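Local coordinates for protein acetyltransferase-like, GNAT family (Bacteroides thetaiotaomicron, PDB 3EY5) that probably acts as an N-acetyltransferase of the GNAT family, transferring an acetyl group from acetyl-CoA, at residues A[8-13]-A[52-57]; A[48-53]-A[64-69]. One frame throughout, in Å; residues are numbered along the deposited sequence.

How the interactions relate
Interactions 1 and 2 use the two edges of one strand, 50-57: interaction 1 joins it to the N-terminal strand 6-9, and interaction 2 to its hairpin partner 60-69. Their centres lie about 9 Å apart, and they share Asn-52 and Asn-53, whose backbone groups are divided between the neighbours. Asn-52 O receives Ile-10 N, whereas N and O of Asn-53 bond to Ile-65. Packing continues from one to the other where Ile-55 CD1 lies 3.5 Å from Phe-64 O. Together they illustrate how an inner strand uses both its edges, here in the antiparallel part of a mixed sheet in what is probably an acetyltransferase fold.

Interaction 1 of 2, residues A[8-13]-A[52-57]; sequences QPITTS and NNIIFD
Asn-52 opens the contact through its backbone, its O accepting Ile-10 N at 2.7 Å, with the donor nearly in line with the carbonyl and the N-H bent to 140°. Pro-9 CA also approaches Asn-52 O, at 3.4 Å, in a CA-H...O contact. The Asn-52 side chain, with CG anti to the backbone N (chi1 -159°), lies obliquely across Ile-10 CG2, and ND2 bonds to Thr-44 in helix 37-46, while its OD1 is buried without a hydrogen-bond partner. Asn-53 pairs with Pro-9 at a non-hydrogen-bonded position; its OD1 rests against the proline ring, 3.6 Å from Pro-9 CG, and its CA-H faces Gln-8 O. Ile-54 then forms the hydrogen-bonded pair with Gln-8, Gln-8 N giving to Ile-54 O at 3.0 Å and Ile-54 N to Gln-8 O at 3.1 Å. On this face Ile-54 CG2 meets Ile-10 CD1 tightly, at 3.3 Å, and the aliphatic part of Gln-8 runs beside Ile-54. Farther along, the Phe-56 ring is edge-to-face with that of His-17 in helix 15-28 and makes a cation-pi contact with Arg-6. Bonding stops after Ile-10, where the chain turns off toward helix 15-28. The arrangement is that of a short antiparallel ladder by which the first strand of a GNAT fold joins its mixed sheet.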
loop_
_atom_site.group_PDB
_atom_site.type_symbol
_atom_site.label_atom_id
_atom_site.label_comp_id
_atom_site.label_asym_id
_atom_site.label_seq_id
_atom_site.Cartn_x
_atom_site.Cartn_y
_atom_site.Cartn_z
ATOM N N GLN A 8 3.879 13.418 3.603
ATOM C CA GLN A 8 2.925 14.504 3.637
ATOM C C GLN A 8 1.646 14.261 2.833
ATOM O O GLN A 8 1.692 14.015 1.621
ATOM C CB GLN A 8 3.592 15.856 3.351
ATOM C CG GLN A 8 4.011 16.167 1.937
ATOM C CD GLN A 8 3.913 17.689 1.679
ATOM O OE1 GLN A 8 2.816 18.227 1.517
ATOM N NE2 GLN A 8 5.059 18.377 1.652
ATOM N N PRO A 9 0.505 14.270 3.542
ATOM C CA PRO A 9 -0.794 14.075 2.913
ATOM C C PRO A 9 -0.937 15.018 1.725
ATOM O O PRO A 9 -0.420 16.137 1.732
ATOM C CB PRO A 9 -1.785 14.445 4.020
ATOM C CG PRO A 9 -1.041 14.165 5.291
ATOM C CD PRO A 9 0.398 14.421 5.012
ATOM N N ILE A 10 -1.609 14.552 0.695
ATOM C CA ILE A 10 -1.704 15.335 -0.504
ATOM C C ILE A 10 -3.128 15.327 -0.996
ATOM O O ILE A 10 -3.862 14.360 -0.802
ATOM C CB ILE A 10 -0.644 14.849 -1.540
ATOM C CG1 ILE A 10 0.071 16.018 -2.157
ATOM C CG2 ILE A 10 -1.131 13.785 -2.548
ATOM C CD1 ILE A 10 1.316 16.340 -1.380
ATOM N N THR A 11 -3.539 16.457 -1.556
ATOM C CA THR A 11 -4.802 16.534 -2.277
ATOM C C THR A 11 -4.511 16.757 -3.772
ATOM O O THR A 11 -3.397 17.084 -4.162
ATOM C CB THR A 11 -5.795 17.601 -1.670
ATOM O OG1 THR A 11 -5.075 18.722 -1.133
ATOM C CG2 THR A 11 -6.633 16.970 -0.551
ATOM N N THR A 12 -5.508 16.551 -4.609
ATOM C CA THR A 12 -5.378 16.904 -5.993
ATOM C C THR A 12 -5.257 18.443 -6.146
ATOM O O THR A 12 -5.003 18.938 -7.251
ATOM C CB THR A 12 -6.616 16.452 -6.752
ATOM O OG1 THR A 12 -7.759 17.164 -6.238
ATOM C CG2 THR A 12 -6.833 14.972 -6.594
ATOM N N SER A 13 -5.453 19.176 -5.038
ATOM C CA SER A 13 -5.181 20.620 -4.951
ATOM C C SER A 13 -3.689 20.915 -5.038
ATOM O O SER A 13 -3.285 22.029 -5.399
ATOM C CB SER A 13 -5.735 21.199 -3.640
ATOM O OG SER A 13 -7.153 21.075 -3.573
ATOM N N ASN A 52 -3.681 9.795 0.770
ATOM C CA ASN A 52 -2.677 9.802 -0.284
ATOM C C ASN A 52 -1.492 10.669 0.149
ATOM O O ASN A 52 -1.673 11.840 0.480
ATOM C CB ASN A 52 -3.319 10.351 -1.571
ATOM C CG ASN A 52 -2.573 9.945 -2.825
ATOM O OD1 ASN A 52 -1.354 9.672 -2.792
ATOM N ND2 ASN A 52 -3.310 9.882 -3.958
ATOM N N ASN A 53 -0.292 10.094 0.182
ATOM C CA ASN A 53 0.862 10.810 0.701
ATOM C C ASN A 53 2.062 10.760 -0.203
ATOM O O ASN A 53 2.380 9.706 -0.760
ATOM C CB ASN A 53 1.304 10.274 2.074
ATOM C CG ASN A 53 0.163 10.133 3.049
ATOM O OD1 ASN A 53 -0.007 10.963 3.948
ATOM N ND2 ASN A 53 -0.616 9.037 2.908
ATOM N N ILE A 54 2.745 11.902 -0.316
ATOM C CA ILE A 54 4.017 11.967 -1.031
ATOM C C ILE A 54 5.118 11.744 0.005
ATOM O O ILE A 54 4.998 12.121 1.195
ATOM C CB ILE A 54 4.174 13.274 -1.889
ATOM C CG1 ILE A 54 5.541 13.320 -2.557
ATOM C CG2 ILE A 54 4.001 14.511 -1.031
ATOM C CD1 ILE A 54 5.654 14.373 -3.649
ATOM N N ILE A 55 6.161 11.068 -0.425
ATOM C CA ILE A 55 7.257 10.773 0.453
ATOM C C ILE A 55 8.411 11.704 0.050
ATOM O O ILE A 55 8.777 11.772 -1.128
ATOM C CB ILE A 55 7.677 9.298 0.346
ATOM C CG1 ILE A 55 6.499 8.354 0.701
ATOM C CG2 ILE A 55 8.839 9.031 1.241
ATOM C CD1 ILE A 55 6.765 6.979 0.271
ATOM N N PHE A 56 8.953 12.429 1.021
ATOM C CA PHE A 56 10.076 13.309 0.767
ATOM C C PHE A 56 11.361 12.819 1.376
ATOM O O PHE A 56 11.359 12.198 2.428
ATOM C CB PHE A 56 9.792 14.690 1.332
ATOM C CG PHE A 56 8.761 15.452 0.575
ATOM C CD1 PHE A 56 7.417 15.332 0.898
ATOM C CD2 PHE A 56 9.136 16.311 -0.447
ATOM C CE1 PHE A 56 6.460 16.056 0.189
ATOM C CE2 PHE A 56 8.183 17.038 -1.151
ATOM C CZ PHE A 56 6.843 16.905 -0.832
ATOM N N ASP A 57 12.470 13.101 0.707
ATOM C CA ASP A 57 13.789 13.052 1.350
ATOM C C ASP A 57 14.252 14.502 1.363
ATOM O O ASP A 57 14.765 15.029 0.390
ATOM C CB ASP A 57 14.724 12.101 0.608
ATOM C CG ASP A 57 16.121 12.043 1.208
ATOM O OD1 ASP A 57 16.267 11.739 2.411
ATOM O OD2 ASP A 57 17.092 12.293 0.453
#

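Interaction 2 of 2, residues A[48-53]-A[64-69]; sequences GNFHNN and FITYWD
His-51 lays its CB over one face of the Tyr-67 ring, 3.8 Å from the centroid, a CH-pi contact set toward the rim. The ring planes differ by only 22°, yet the rings are so displaced that little of one covers the other; Tyr-67 OH lies over the imidazole. A chi1 of 71° tucks Tyr-67 CG between the two backbone branches. The end of the ring comes close to Asn-53, whose ND2 is 3.2 Å from Tyr-67 CE2, the amide almost parallel to the ring, and gives a weak bond to Ile-65 O. A water joins Asn-53 OD1 to Tyr-67 OH. On the other face of the sheet, Phe-50 puts CB 4.0 Å from the centroid of the Trp-68 six-membered ring, while its CD1 lies over the indole near CE2. Its CZ reaches Thr-66 CB. Trp-68 NE1 bonds to Glu-77 and Thr-66 OG1 to His-78 N, both on strand 74-81. Paired backbone bonds at His-51 with Tyr-67 and Asn-53 with Ile-65 set the register, and Asp-69 N to Asn-49 O (2.9 Å) extends the bonding past Phe-50 and Trp-68. This is the antiparallel beta hairpin 50-57/60-69 of the GNAT sheet.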
loop_
_atom_site.group_PDB
_atom_site.type_symbol
_atom_site.label_atom_id
_atom_site.label_comp_id
_atom_site.label_asym_id
_atom_site.label_seq_id
_atom_site.Cartn_x
_atom_site.Cartn_y
_atom_site.Cartn_z
ATOM N N GLY A 48 -12.365 10.398 3.654
ATOM C CA GLY A 48 -11.663 10.906 4.841
ATOM C C GLY A 48 -10.719 9.939 5.517
ATOM O O GLY A 48 -9.677 10.352 6.030
ATOM N N ASN A 49 -11.073 8.655 5.511
ATOM C CA ASN A 49 -10.175 7.623 6.001
ATOM C C ASN A 49 -9.254 7.024 4.890
ATOM O O ASN A 49 -8.602 6.027 5.119
ATOM C CB ASN A 49 -10.999 6.530 6.671
ATOM C CG ASN A 49 -11.782 5.712 5.668
ATOM O OD1 ASN A 49 -12.350 6.251 4.720
ATOM N ND2 ASN A 49 -11.797 4.400 5.852
ATOM N N PHE A 50 -9.209 7.645 3.707
ATOM C CA PHE A 50 -8.243 7.291 2.672
ATOM C C PHE A 50 -7.187 8.390 2.620
ATOM O O PHE A 50 -7.507 9.586 2.568
ATOM C CB PHE A 50 -8.917 7.072 1.272
ATOM C CG PHE A 50 -7.916 6.831 0.139
ATOM C CD1 PHE A 50 -7.211 5.630 0.061
ATOM C CD2 PHE A 50 -7.636 7.829 -0.802
ATOM C CE1 PHE A 50 -6.245 5.407 -0.951
ATOM C CE2 PHE A 50 -6.666 7.623 -1.818
ATOM C CZ PHE A 50 -5.979 6.408 -1.886
ATOM N N HIS A 51 -5.923 8.003 2.615
ATOM C CA HIS A 51 -4.868 8.991 2.698
ATOM C C HIS A 51 -3.834 8.774 1.604
ATOM O O HIS A 51 -3.197 7.709 1.524
ATOM C CB HIS A 51 -4.179 8.932 4.058
ATOM C CG HIS A 51 -5.099 9.160 5.216
ATOM N ND1 HIS A 51 -5.360 10.415 5.723
ATOM C CD2 HIS A 51 -5.828 8.295 5.962
ATOM C CE1 HIS A 51 -6.202 10.317 6.739
ATOM N NE2 HIS A 51 -6.508 9.042 6.897
ATOM N N ASN A 52 -3.681 9.795 0.770
ATOM C CA ASN A 52 -2.677 9.802 -0.284
ATOM C C ASN A 52 -1.492 10.669 0.149
ATOM O O ASN A 52 -1.673 11.840 0.480
ATOM C CB ASN A 52 -3.319 10.351 -1.571
ATOM C CG ASN A 52 -2.573 9.945 -2.825
ATOM O OD1 ASN A 52 -1.354 9.672 -2.792
ATOM N ND2 ASN A 52 -3.310 9.882 -3.958
ATOM N N ASN A 53 -0.292 10.094 0.182
ATOM C CA ASN A 53 0.862 10.810 0.701
ATOM C C ASN A 53 2.062 10.760 -0.203
ATOM O O ASN A 53 2.380 9.706 -0.760
ATOM C CB ASN A 53 1.304 10.274 2.074
ATOM C CG ASN A 53 0.163 10.133 3.049
ATOM O OD1 ASN A 53 -0.007 10.963 3.948
ATOM N ND2 ASN A 53 -0.616 9.037 2.908
ATOM N N PHE A 64 5.567 7.796 -3.043
ATOM C CA PHE A 64 4.200 8.021 -2.568
ATOM C C PHE A 64 3.788 6.769 -1.822
ATOM O O PHE A 64 4.382 5.696 -1.999
ATOM C CB PHE A 64 3.197 8.344 -3.709
ATOM C CG PHE A 64 2.749 7.125 -4.486
ATOM C CD1 PHE A 64 1.650 6.390 -4.069
ATOM C CD2 PHE A 64 3.466 6.690 -5.585
ATOM C CE1 PHE A 64 1.247 5.229 -4.767
ATOM C CE2 PHE A 64 3.078 5.541 -6.296
ATOM C CZ PHE A 64 1.961 4.805 -5.875
ATOM N N ILE A 65 2.780 6.913 -0.981
ATOM C CA ILE A 65 2.184 5.787 -0.325
ATOM C C ILE A 65 0.760 6.182 -0.082
ATOM O O ILE A 65 0.457 7.335 0.258
ATOM C CB ILE A 65 2.909 5.453 1.037
ATOM C CG1 ILE A 65 2.174 4.349 1.823
ATOM C CG2 ILE A 65 3.029 6.699 1.929
ATOM C CD1 ILE A 65 3.131 3.418 2.568
ATOM N N THR A 66 -0.129 5.233 -0.271
ATOM C CA THR A 66 -1.533 5.469 -0.013
ATOM C C THR A 66 -1.915 4.437 1.024
ATOM O O THR A 66 -1.404 3.301 1.005
ATOM C CB THR A 66 -2.396 5.236 -1.317
ATOM O OG1 THR A 66 -2.238 3.885 -1.776
ATOM C CG2 THR A 66 -1.926 6.106 -2.381
ATOM N N TYR A 67 -2.755 4.841 1.960
ATOM C CA TYR A 67 -3.200 3.935 2.973
ATOM C C TYR A 67 -4.588 4.308 3.473
ATOM O O TYR A 67 -5.067 5.449 3.335
ATOM C CB TYR A 67 -2.169 3.852 4.125
ATOM C CG TYR A 67 -2.104 5.095 4.967
ATOM C CD1 TYR A 67 -3.022 5.307 5.983
ATOM C CD2 TYR A 67 -1.132 6.083 4.728
ATOM C CE1 TYR A 67 -2.990 6.448 6.753
ATOM C CE2 TYR A 67 -1.086 7.260 5.515
ATOM C CZ TYR A 67 -2.033 7.426 6.508
ATOM O OH TYR A 67 -2.026 8.537 7.293
ATOM N N TRP A 68 -5.230 3.317 4.069
ATOM C CA TRP A 68 -6.499 3.502 4.716
ATOM C C TRP A 68 -6.331 3.387 6.224
ATOM O O TRP A 68 -5.591 2.536 6.745
ATOM C CB TRP A 68 -7.479 2.439 4.274
ATOM C CG TRP A 68 -7.770 2.457 2.833
ATOM C CD1 TRP A 68 -6.930 2.044 1.823
ATOM C CD2 TRP A 68 -8.981 2.894 2.206
ATOM N NE1 TRP A 68 -7.533 2.205 0.620
ATOM C CE2 TRP A 68 -8.800 2.725 0.815
ATOM C CE3 TRP A 68 -10.197 3.438 2.684
ATOM C CZ2 TRP A 68 -9.797 3.035 -0.114
ATOM C CZ3 TRP A 68 -11.198 3.766 1.754
ATOM C CH2 TRP A 68 -10.991 3.562 0.374
ATOM N N ASP A 69 -7.096 4.232 6.897
ATOM C CA ASP A 69 -7.200 4.278 8.337
ATOM C C ASP A 69 -8.468 3.488 8.737
ATOM O O ASP A 69 -9.571 3.879 8.373
ATOM C CB ASP A 69 -7.285 5.757 8.711
ATOM C CG ASP A 69 -7.666 5.998 10.174
ATOM O OD1 ASP A 69 -7.497 5.085 11.043
ATOM O OD2 ASP A 69 -8.132 7.140 10.459
HETATM O O HOH W 1 -1.544 10.924 6.295
#